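Local atomic coordinates of GCN5-related N-acetyltransferase (Anabaena variabilis, PDB entry 2OZG), a protein that binds coenzyme A and probably transfers acetyl groups from acetyl-CoA to amines, perhaps those of aminoglycosides, as a member of the GNAT family. Residues L347-K350 / G351-S354. Sequence-based numbering, arbitrary orientation.
Sequences LDIK and GLAS
Leu347 CD2 lies against the carbonyl carbon of Gly351, 3.7 Å from Gly351 C, where strand 345-348 gives way to helix 349-357. Separately, Leu347 CB crowds the side of Gly351 where a side chain would begin. Gly351 N also makes a weak, bent bond to Asp348 O. At Leu352 the same carbonyl takes a second and straighter bond, the first full turn of the helix, with Leu352 N 3.2 Å from Asp348 O. Leu347 touches the base of Leu352 and Ile349 its tip. The methyl Leu347 CD2 rests on the backbone, 3.4 Å from Leu352 N, and reaches Leu352 CB at 3.9 Å. With CG anti to the backbone N (chi1 -177°), the end of the Leu352 chain is carried to Ile349, where CD2 meets Ile349 CD1 at 4.1 Å; both side chains pack on Ile290 and Val293. Next, Ala353 N lies 3.2 Å from Ile349 O and hydrogen-bonds to it. Ala353 CB rests against Lys350 O. At Ser354, a water bridges OG and Lys350 O, donating to both, while OG also has a hydrogen bond to Gln133 O, tying this domain, of the sterol carrier protein family, to strand 132-143.

The start of the helix is held by Asp348, its N-cap. Asp348 OD2 accepts from Lys350 N at 3.0 Å and from Lys350 NZ at 2.9 Å, the two donors coming from opposite faces of the carboxylate plane, both well out of it. Lys350 gets there by folding back on itself, bent at chi3 and chi4 (-58° and -59°). One oxygen thus serves both as helix cap and as salt-bridge partner, and the negative charge, set at the positive end of the helix dipole and beside an ammonium group, is probably well stabilised as carboxylate.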
ATOM      1  N   LEU A 347     -20.893  39.292 -17.421  1.00 31.77           N
ATOM      2  CA  LEU A 347     -20.059  38.138 -17.318  1.00 31.36           C
ATOM      3  C   LEU A 347     -19.429  37.810 -18.659  1.00 32.86           C
ATOM      4  O   LEU A 347     -19.841  38.263 -19.716  1.00 29.09           O
ATOM      5  CB  LEU A 347     -20.879  36.931 -16.818  1.00 31.40           C
ATOM      6  CG  LEU A 347     -22.266  36.683 -17.368  1.00 38.71           C
ATOM      7  CD1 LEU A 347     -22.427  36.817 -18.822  1.00 45.63           C
ATOM      8  CD2 LEU A 347     -22.754  35.299 -16.932  1.00 36.61           C
ATOM      9  N   ASP A 348     -18.391  37.010 -18.574  1.00 31.93           N
ATOM     10  CA  ASP A 348     -17.734  36.485 -19.726  1.00 33.23           C
ATOM     11  C   ASP A 348     -18.539  35.277 -20.155  1.00 31.75           C
ATOM     12  O   ASP A 348     -19.254  34.684 -19.349  1.00 30.34           O
ATOM     13  CB  ASP A 348     -16.329  36.024 -19.299  1.00 34.70           C
ATOM     14  CG  ASP A 348     -15.525  35.500 -20.456  1.00 44.12           C
ATOM     15  OD1 ASP A 348     -15.182  36.331 -21.320  1.00 38.65           O
ATOM     16  OD2 ASP A 348     -15.260  34.257 -20.496  1.00 37.00           O
ATOM     17  N   ILE A 349     -18.363  34.868 -21.406  1.00 29.64           N
ATOM     18  CA  ILE A 349     -19.032  33.692 -21.926  1.00 30.10           C
ATOM     19  C   ILE A 349     -18.778  32.441 -21.027  1.00 30.25           C
ATOM     20  O   ILE A 349     -19.625  31.541 -20.945  1.00 31.32           O
ATOM     21  CB  ILE A 349     -18.617  33.492 -23.420  1.00 31.29           C
ATOM     22  CG1 ILE A 349     -19.593  32.581 -24.130  1.00 31.41           C
ATOM     23  CG2 ILE A 349     -17.169  32.962 -23.576  1.00 32.97           C
ATOM     24  CD1 ILE A 349     -20.971  33.251 -24.333  1.00 32.46           C
ATOM     25  N   LYS A 350     -17.645  32.414 -20.290  1.00 33.00           N
ATOM     26  CA  LYS A 350     -17.347  31.327 -19.370  1.00 31.59           C
ATOM     27  C   LYS A 350     -18.236  31.321 -18.165  1.00 36.29           C
ATOM     28  O   LYS A 350     -18.674  30.243 -17.744  1.00 33.51           O
ATOM     29  CB  LYS A 350     -15.906  31.291 -18.899  1.00 33.44           C
ATOM     30  CG  LYS A 350     -14.937  31.082 -20.050  1.00 32.64           C
ATOM     31  CD  LYS A 350     -13.515  30.836 -19.628  1.00 32.04           C
ATOM     32  CE  LYS A 350     -12.846  31.919 -18.769  1.00 34.21           C
ATOM     33  NZ  LYS A 350     -12.782  33.239 -19.387  1.00 40.24           N
ATOM     34  N   GLY A 351     -18.494  32.521 -17.607  1.00 35.42           N
ATOM     35  CA  GLY A 351     -19.382  32.648 -16.474  1.00 35.50           C
ATOM     36  C   GLY A 351     -20.777  32.175 -16.855  1.00 35.39           C
ATOM     37  O   GLY A 351     -21.470  31.553 -16.063  1.00 36.70           O
ATOM     38  N   LEU A 352     -21.176  32.471 -18.094  1.00 38.00           N
ATOM     39  CA  LEU A 352     -22.508  32.142 -18.586  1.00 32.40           C
ATOM     40  C   LEU A 352     -22.705  30.668 -18.706  1.00 33.28           C
ATOM     41  O   LEU A 352     -23.813  30.184 -18.505  1.00 32.86           O
ATOM     42  CB  LEU A 352     -22.748  32.811 -19.945  1.00 35.67           C
ATOM     43  CG  LEU A 352     -24.156  32.604 -20.552  1.00 35.70           C
ATOM     44  CD1 LEU A 352     -25.212  33.078 -19.592  1.00 34.46           C
ATOM     45  CD2 LEU A 352     -24.293  33.287 -21.856  1.00 29.95           C
ATOM     46  N   ALA A 353     -21.644  29.927 -19.066  1.00 33.83           N
ATOM     47  CA  ALA A 353     -21.731  28.476 -19.109  1.00 32.53           C
ATOM     48  C   ALA A 353     -22.125  27.858 -17.754  1.00 32.04           C
ATOM     49  O   ALA A 353     -22.979  26.981 -17.699  1.00 30.92           O
ATOM     50  CB  ALA A 353     -20.409  27.897 -19.527  1.00 35.08           C
ATOM     51  N   SER A 354     -21.470  28.320 -16.679  1.00 30.24           N
ATOM     52  CA  SER A 354     -21.671  27.748 -15.353  1.00 31.85           C
ATOM     53  C   SER A 354     -23.031  28.186 -14.850  1.00 30.88           C
ATOM     54  O   SER A 354     -23.694  27.415 -14.193  1.00 33.73           O
ATOM     55  CB  SER A 354     -20.610  28.158 -14.389  1.00 32.91           C
ATOM     56  OG  SER A 354     -19.295  27.877 -14.847  1.00 34.90           O
TER
HETATM   57  O   HOH W   1     -17.953  30.109 -14.539  1.00 41.58           O